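Local coordinates for protein Xcc_ctr_pt (Xanthomonas campestris pv. campestris, PDB 6NJV) that is probably an OLD-family nuclease, the piece here being its C-terminal region with a Toprim domain that binds magnesium, presumably for cutting nucleic acid, at residues 22-27 with 49-54; 93-98 with 109-114. All coordinates share one frame; numbering follows the deposited sequence.

Contact 1. Residues 22-27 with 49-54; sequences GVILVE and LGITVC. With MG (magnesium ion), chain E.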
loop_
_atom_site.group_PDB
_atom_site.type_symbol
_atom_site.label_atom_id
_atom_site.label_comp_id
_atom_site.label_asym_id
_atom_site.label_seq_id
_atom_site.Cartn_x
_atom_site.Cartn_y
_atom_site.Cartn_z
ATOM N N GLY A 22 9.079 3.488 -14.064
ATOM C CA GLY A 22 7.986 2.690 -13.533
ATOM C C GLY A 22 7.238 3.448 -12.462
ATOM O O GLY A 22 7.678 4.504 -11.995
ATOM N N VAL A 23 6.084 2.894 -12.076
ATOM C CA VAL A 23 5.163 3.583 -11.175
ATOM C C VAL A 23 4.532 2.582 -10.224
ATOM O O VAL A 23 4.076 1.519 -10.650
ATOM C CB VAL A 23 4.052 4.336 -11.935
ATOM C CG1 VAL A 23 3.171 5.129 -10.951
ATOM C CG2 VAL A 23 4.653 5.266 -12.978
ATOM N N ILE A 24 4.476 2.936 -8.944
ATOM C CA ILE A 24 3.756 2.181 -7.928
ATOM C C ILE A 24 2.496 2.960 -7.569
ATOM O O ILE A 24 2.590 4.052 -6.997
ATOM C CB ILE A 24 4.624 1.958 -6.680
ATOM C CG1 ILE A 24 5.849 1.093 -7.026
ATOM C CG2 ILE A 24 3.793 1.341 -5.576
ATOM C CD1 ILE A 24 6.925 1.135 -5.972
ATOM N N LEU A 25 1.320 2.394 -7.867
ATOM C CA LEU A 25 0.044 3.075 -7.615
ATOM C C LEU A 25 -0.506 2.676 -6.248
ATOM O O LEU A 25 -0.744 1.487 -5.989
ATOM C CB LEU A 25 -0.976 2.754 -8.714
ATOM C CG LEU A 25 -0.610 3.167 -10.142
ATOM C CD1 LEU A 25 -1.584 2.596 -11.176
ATOM C CD2 LEU A 25 -0.533 4.697 -10.222
ATOM N N VAL A 26 -0.679 3.667 -5.367
ATOM C CA VAL A 26 -1.202 3.466 -4.023
ATOM C C VAL A 26 -2.441 4.341 -3.813
ATOM O O VAL A 26 -2.711 5.273 -4.567
ATOM C CB VAL A 26 -0.144 3.754 -2.945
ATOM C CG1 VAL A 26 1.116 2.901 -3.189
ATOM C CG2 VAL A 26 0.199 5.215 -2.912
ATOM N N GLU A 27 -3.209 3.999 -2.770
ATOM C CA GLU A 27 -4.503 4.615 -2.484
ATOM C C GLU A 27 -4.362 5.984 -1.824
ATOM O O GLU A 27 -5.049 6.934 -2.212
ATOM C CB GLU A 27 -5.329 3.695 -1.587
ATOM C CG GLU A 27 -6.114 2.644 -2.338
ATOM C CD GLU A 27 -6.928 1.776 -1.412
ATOM O OE1 GLU A 27 -7.269 0.635 -1.794
ATOM O OE2 GLU A 27 -7.213 2.236 -0.288
ATOM N N LEU A 49 16.269 3.518 -9.052
ATOM C CA LEU A 49 15.671 2.779 -10.155
ATOM C C LEU A 49 14.774 3.631 -11.049
ATOM O O LEU A 49 14.330 3.144 -12.094
ATOM C CB LEU A 49 14.850 1.613 -9.598
ATOM C CG LEU A 49 15.628 0.427 -9.038
ATOM C CD1 LEU A 49 14.706 -0.590 -8.349
ATOM C CD2 LEU A 49 16.385 -0.213 -10.175
ATOM N N GLY A 50 14.455 4.856 -10.656
ATOM C CA GLY A 50 13.530 5.663 -11.434
ATOM C C GLY A 50 12.074 5.277 -11.297
ATOM O O GLY A 50 11.317 5.379 -12.273
ATOM N N ILE A 51 11.655 4.846 -10.108
ATOM C CA ILE A 51 10.284 4.416 -9.857
ATOM C C ILE A 51 9.596 5.446 -8.974
ATOM O O ILE A 51 10.133 5.841 -7.935
ATOM C CB ILE A 51 10.234 3.024 -9.214
ATOM C CG1 ILE A 51 10.620 1.952 -10.239
ATOM C CG2 ILE A 51 8.858 2.746 -8.699
ATOM C CD1 ILE A 51 11.318 0.772 -9.635
ATOM N N THR A 52 8.405 5.871 -9.389
ATOM C CA THR A 52 7.576 6.785 -8.620
ATOM C C THR A 52 6.478 6.038 -7.874
ATOM O O THR A 52 5.849 5.124 -8.421
ATOM C CB THR A 52 6.915 7.835 -9.520
ATOM O OG1 THR A 52 7.884 8.385 -10.421
ATOM C CG2 THR A 52 6.349 8.959 -8.670
ATOM N N VAL A 53 6.237 6.460 -6.634
ATOM C CA VAL A 53 5.024 6.120 -5.900
ATOM C C VAL A 53 4.019 7.237 -6.152
ATOM O O VAL A 53 4.279 8.400 -5.831
ATOM C CB VAL A 53 5.295 5.965 -4.396
ATOM C CG1 VAL A 53 4.049 5.470 -3.705
ATOM C CG2 VAL A 53 6.459 5.008 -4.142
ATOM N N CYS A 54 2.874 6.890 -6.726
ATOM C CA CYS A 54 1.853 7.862 -7.079
ATOM C C CYS A 54 0.562 7.513 -6.348
ATOM O O CYS A 54 -0.028 6.456 -6.589
ATOM C CB CYS A 54 1.643 7.876 -8.593
ATOM S SG CYS A 54 0.141 8.757 -9.057
HETATM MG MG MG E . -8.873 1.003 0.552
HETATM O O HOH W 1 -8.072 2.336 2.066
HETATM O O HOH W 2 -9.536 0.731 2.629
#

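Contact 2. Residues 93-98 with 109-114; sequences VRRRLI and DHEELD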
loop_
_atom_site.group_PDB
_atom_site.type_symbol
_atom_site.label_atom_id
_atom_site.label_comp_id
_atom_site.label_asym_id
_atom_site.label_seq_id
_atom_site.Cartn_x
_atom_site.Cartn_y
_atom_site.Cartn_z
ATOM N N VAL A 93 -13.210 -4.739 -3.946
ATOM C CA VAL A 93 -12.001 -4.880 -4.746
ATOM C C VAL A 93 -12.307 -5.603 -6.042
ATOM O O VAL A 93 -11.621 -5.386 -7.049
ATOM C CB VAL A 93 -10.867 -5.569 -3.945
ATOM C CG1 VAL A 93 -11.065 -7.059 -3.853
ATOM C CG2 VAL A 93 -9.521 -5.263 -4.570
ATOM N N ARG A 94 -13.363 -6.423 -6.074
ATOM C CA ARG A 94 -13.654 -7.159 -7.300
ATOM C C ARG A 94 -13.984 -6.213 -8.451
ATOM O O ARG A 94 -13.423 -6.337 -9.546
ATOM C CB ARG A 94 -14.795 -8.157 -7.089
ATOM C CG ARG A 94 -15.053 -9.010 -8.337
ATOM C CD ARG A 94 -16.198 -10.014 -8.165
ATOM N NE ARG A 94 -16.494 -10.721 -9.414
ATOM C CZ ARG A 94 -17.366 -10.293 -10.329
ATOM N NH1 ARG A 94 -18.036 -9.160 -10.136
ATOM N NH2 ARG A 94 -17.569 -10.988 -11.441
ATOM N N ARG A 95 -14.900 -5.265 -8.232
ATOM C CA ARG A 95 -15.232 -4.346 -9.318
ATOM C C ARG A 95 -14.051 -3.437 -9.628
ATOM O O ARG A 95 -13.736 -3.193 -10.799
ATOM C CB ARG A 95 -16.485 -3.527 -8.966
ATOM C CG ARG A 95 -16.923 -2.525 -10.056
ATOM C CD ARG A 95 -17.346 -3.228 -11.360
ATOM N NE ARG A 95 -18.270 -4.321 -11.083
ATOM C CZ ARG A 95 -18.619 -5.261 -11.954
ATOM N NH1 ARG A 95 -18.122 -5.250 -13.183
ATOM N NH2 ARG A 95 -19.472 -6.214 -11.591
ATOM N N ARG A 96 -13.398 -2.929 -8.578
ATOM C CA ARG A 96 -12.182 -2.131 -8.705
ATOM C C ARG A 96 -11.149 -2.791 -9.625
ATOM O O ARG A 96 -10.487 -2.106 -10.416
ATOM C CB ARG A 96 -11.615 -1.915 -7.298
ATOM C CG ARG A 96 -10.421 -0.986 -7.154
ATOM C CD ARG A 96 -10.408 -0.363 -5.764
ATOM N NE ARG A 96 -10.066 -1.305 -4.712
ATOM C CZ ARG A 96 -10.631 -1.348 -3.510
ATOM N NH1 ARG A 96 -11.596 -0.494 -3.157
ATOM N NH2 ARG A 96 -10.211 -2.262 -2.647
ATOM N N LEU A 97 -10.996 -4.121 -9.543
ATOM C CA LEU A 97 -10.007 -4.802 -10.369
ATOM C C LEU A 97 -10.540 -5.260 -11.721
ATOM O O LEU A 97 -9.754 -5.410 -12.663
ATOM C CB LEU A 97 -9.428 -6.001 -9.622
ATOM C CG LEU A 97 -8.551 -5.654 -8.421
ATOM C CD1 LEU A 97 -8.281 -6.926 -7.640
ATOM C CD2 LEU A 97 -7.240 -4.986 -8.845
ATOM N N ILE A 98 -11.844 -5.504 -11.851
ATOM C CA ILE A 98 -12.417 -5.717 -13.181
ATOM C C ILE A 98 -12.201 -4.483 -14.040
ATOM O O ILE A 98 -11.951 -4.572 -15.252
ATOM C CB ILE A 98 -13.912 -6.061 -13.071
ATOM C CG1 ILE A 98 -14.095 -7.372 -12.315
ATOM C CG2 ILE A 98 -14.550 -6.142 -14.464
ATOM C CD1 ILE A 98 -14.024 -8.576 -13.209
ATOM N N ASP A 109 -13.461 -10.587 -21.669
ATOM C CA ASP A 109 -14.515 -10.525 -20.675
ATOM C C ASP A 109 -14.021 -11.076 -19.344
ATOM O O ASP A 109 -13.420 -12.155 -19.292
ATOM C CB ASP A 109 -15.749 -11.291 -21.135
ATOM C CG ASP A 109 -17.013 -10.672 -20.606
ATOM O OD1 ASP A 109 -17.207 -10.703 -19.370
ATOM O OD2 ASP A 109 -17.785 -10.110 -21.414
ATOM N N HIS A 110 -14.279 -10.329 -18.274
ATOM C CA HIS A 110 -13.916 -10.732 -16.924
ATOM C C HIS A 110 -15.127 -10.832 -16.012
ATOM O O HIS A 110 -14.967 -11.075 -14.810
ATOM C CB HIS A 110 -12.903 -9.743 -16.327
ATOM C CG HIS A 110 -11.679 -9.547 -17.171
ATOM N ND1 HIS A 110 -11.401 -8.362 -17.814
ATOM C CD2 HIS A 110 -10.668 -10.391 -17.482
ATOM C CE1 HIS A 110 -10.271 -8.485 -18.489
ATOM N NE2 HIS A 110 -9.801 -9.705 -18.298
ATOM N N GLU A 111 -16.335 -10.665 -16.550
ATOM C CA GLU A 111 -17.522 -10.604 -15.708
ATOM C C GLU A 111 -17.813 -11.935 -15.029
ATOM O O GLU A 111 -18.325 -11.954 -13.903
ATOM C CB GLU A 111 -18.725 -10.156 -16.538
ATOM C CG GLU A 111 -18.878 -8.649 -16.583
ATOM C CD GLU A 111 -18.916 -8.027 -15.189
ATOM O OE1 GLU A 111 -19.479 -8.666 -14.263
ATOM O OE2 GLU A 111 -18.375 -6.905 -15.018
ATOM N N GLU A 112 -17.489 -13.048 -15.686
ATOM C CA GLU A 112 -17.853 -14.370 -15.192
ATOM C C GLU A 112 -16.971 -14.860 -14.048
ATOM O O GLU A 112 -17.299 -15.887 -13.444
ATOM C CB GLU A 112 -17.815 -15.384 -16.341
ATOM N N LEU A 113 -15.884 -14.161 -13.724
ATOM C CA LEU A 113 -14.991 -14.581 -12.649
ATOM C C LEU A 113 -15.516 -14.125 -11.292
ATOM O O LEU A 113 -16.132 -13.062 -11.171
ATOM C CB LEU A 113 -13.587 -14.013 -12.859
ATOM C CG LEU A 113 -12.939 -14.121 -14.237
ATOM C CD1 LEU A 113 -11.570 -13.449 -14.225
ATOM C CD2 LEU A 113 -12.828 -15.574 -14.687
ATOM N N ASP A 114 -15.265 -14.939 -10.263
ATOM C CA ASP A 114 -15.573 -14.511 -8.905
ATOM C C ASP A 114 -14.395 -13.726 -8.342
ATOM O O ASP A 114 -13.322 -13.654 -8.945
ATOM C CB ASP A 114 -15.916 -15.696 -7.994
ATOM C CG ASP A 114 -14.869 -16.798 -8.033
ATOM O OD1 ASP A 114 -14.282 -16.994 -9.103
ATOM O OD2 ASP A 114 -14.644 -17.479 -7.007
#

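Contact 1. Residues 22-27 with 49-54
Ile-24 and Ile-51 pack against each other across two neighbouring parallel strands, 22-26 and 51-54, of the Toprim domain's sheet. Helices occupy most of the chain between them, giving a beta-alpha-beta crossover. The strand directions differ by 21°, and the backbone bonds alternate regularly: Thr-52 N to Gly-22 O, Ile-24 N to Thr-52 O at 2.6 Å, Cys-54 N to Ile-24 O, and Val-26 N to Cys-54 O. A weaker bond of 3.4 Å from Gly-22 N to Gly-50 O starts the series where Gly-50, with positive phi, closes a preceding helix in a Schellman motif.

The closely packed side of the contact is strand 22-26, buried from Gly-22 to Val-26, together with Ile-51. Ile-24 CD1 touches Ile-51 CG2 at 3.7 Å, the nearest side-chain approach, and Val-26 CG1 meets Val-53 CG1 at 3.9 Å. Branched residues suit these strand positions, and Leu-214, Ile-217 and Ile-221 of helix 208-225 cover Ile-24 and Ile-51. On the other face, Cys-54 CB lies 3.9 Å from Val-23 CG1 and 4.2 Å from Leu-25 CD2; Leu-68 and Tyr-64 of helix 62-68 lie over this side. The looser border is strand 51-55, an outermost strand of the sheet within this chain, where Thr-52, Val-53 and Cys-54 are partly exposed. Thr-52 is suited to it, because its OG1 hydrogen-bonds Ser-20 OG.

Beyond strand 22-26 the chain turns to metal binding. Glu-27, the first residue after the strand, stretches its side chain (chi2 near 180°), which carries OE2 to the magnesium ion. Asp-82 is a further ligand, and two waters bind as well; Glu-27 OE2 sits 2.2 Å from the metal.

Contact 2. Residues 93-98 with 109-114
Leu-113 O is gripped by two nitrogens of one arginine: Arg-94 approaches side-on, with NE at 2.9 Å and NH2 at 2.5 Å from that single oxygen. The oxygen lies only 3° out of the guanidinium plane, and NH2 meets it nearly in line with the carbonyl bond. An extended side chain makes this possible: with CG anti to the backbone N (chi1 -176°) and the chain straight as far as NE, the guanidinium is carried across to the loop. Arginine suits the position because its planar, singly charged guanidinium has several N-H groups directed outward in one plane, which lets NE and NH2 share Leu-113 O. Glu-111 O also lies at the edge of the group, 2.8 Å from Arg-94 NH2.

The connection between helix 92-104 and helix 115-123 includes a type I beta turn, His-110 to Leu-113, with Asp-114 as N-cap of the second helix. An Asx turn overlaps its start, in which Asp-109 OD1 accepts from Glu-111 N at 3.0 Å. Next to the Arg-94 grip, Arg-95 bends at chi2 and chi3 to bring its guanidinium to the Glu-111 carboxylate, the two planes only 10° apart. The resulting salt bridge joins two exposed residues; at 2.5 Å, Arg-95 NH1 to Glu-111 OE2 is shorter than usual, and the exact value is doubtful at 2.3 Å resolution.

Ile-98 supplies the apolar side of the contact, and it also touches Val-118 of helix 115-123. His-110 is buried: ND1 bonds Asp-102 OD1, near the end of helix 92-104, and NE2 bonds Glu-105 OE1, just after it; its CB lies 3.5 Å from Ile-98 CD1.

In the fold
From the N terminus, strand 22-26 comes first, and contact 1 closes when the chain returns through two helices to strand 51-55, setting the edge strand of the sheet beside it. The chain then runs through helix 62-68 and strand 77-82 before helix 92-104, where contact 2 opens; the segment 109-114 folds back on that helix and closes a much shorter loop leading to helix 115-123. The centres of contacts 1 and 2 are about 24 Å apart, and the two follow in series, neither nested nor crossed. They meet near the metal, where Glu-27 lies beside Arg-96, which salt-bridges Asp-84; strand 77-82, ending at Asp-82, runs between the two regions.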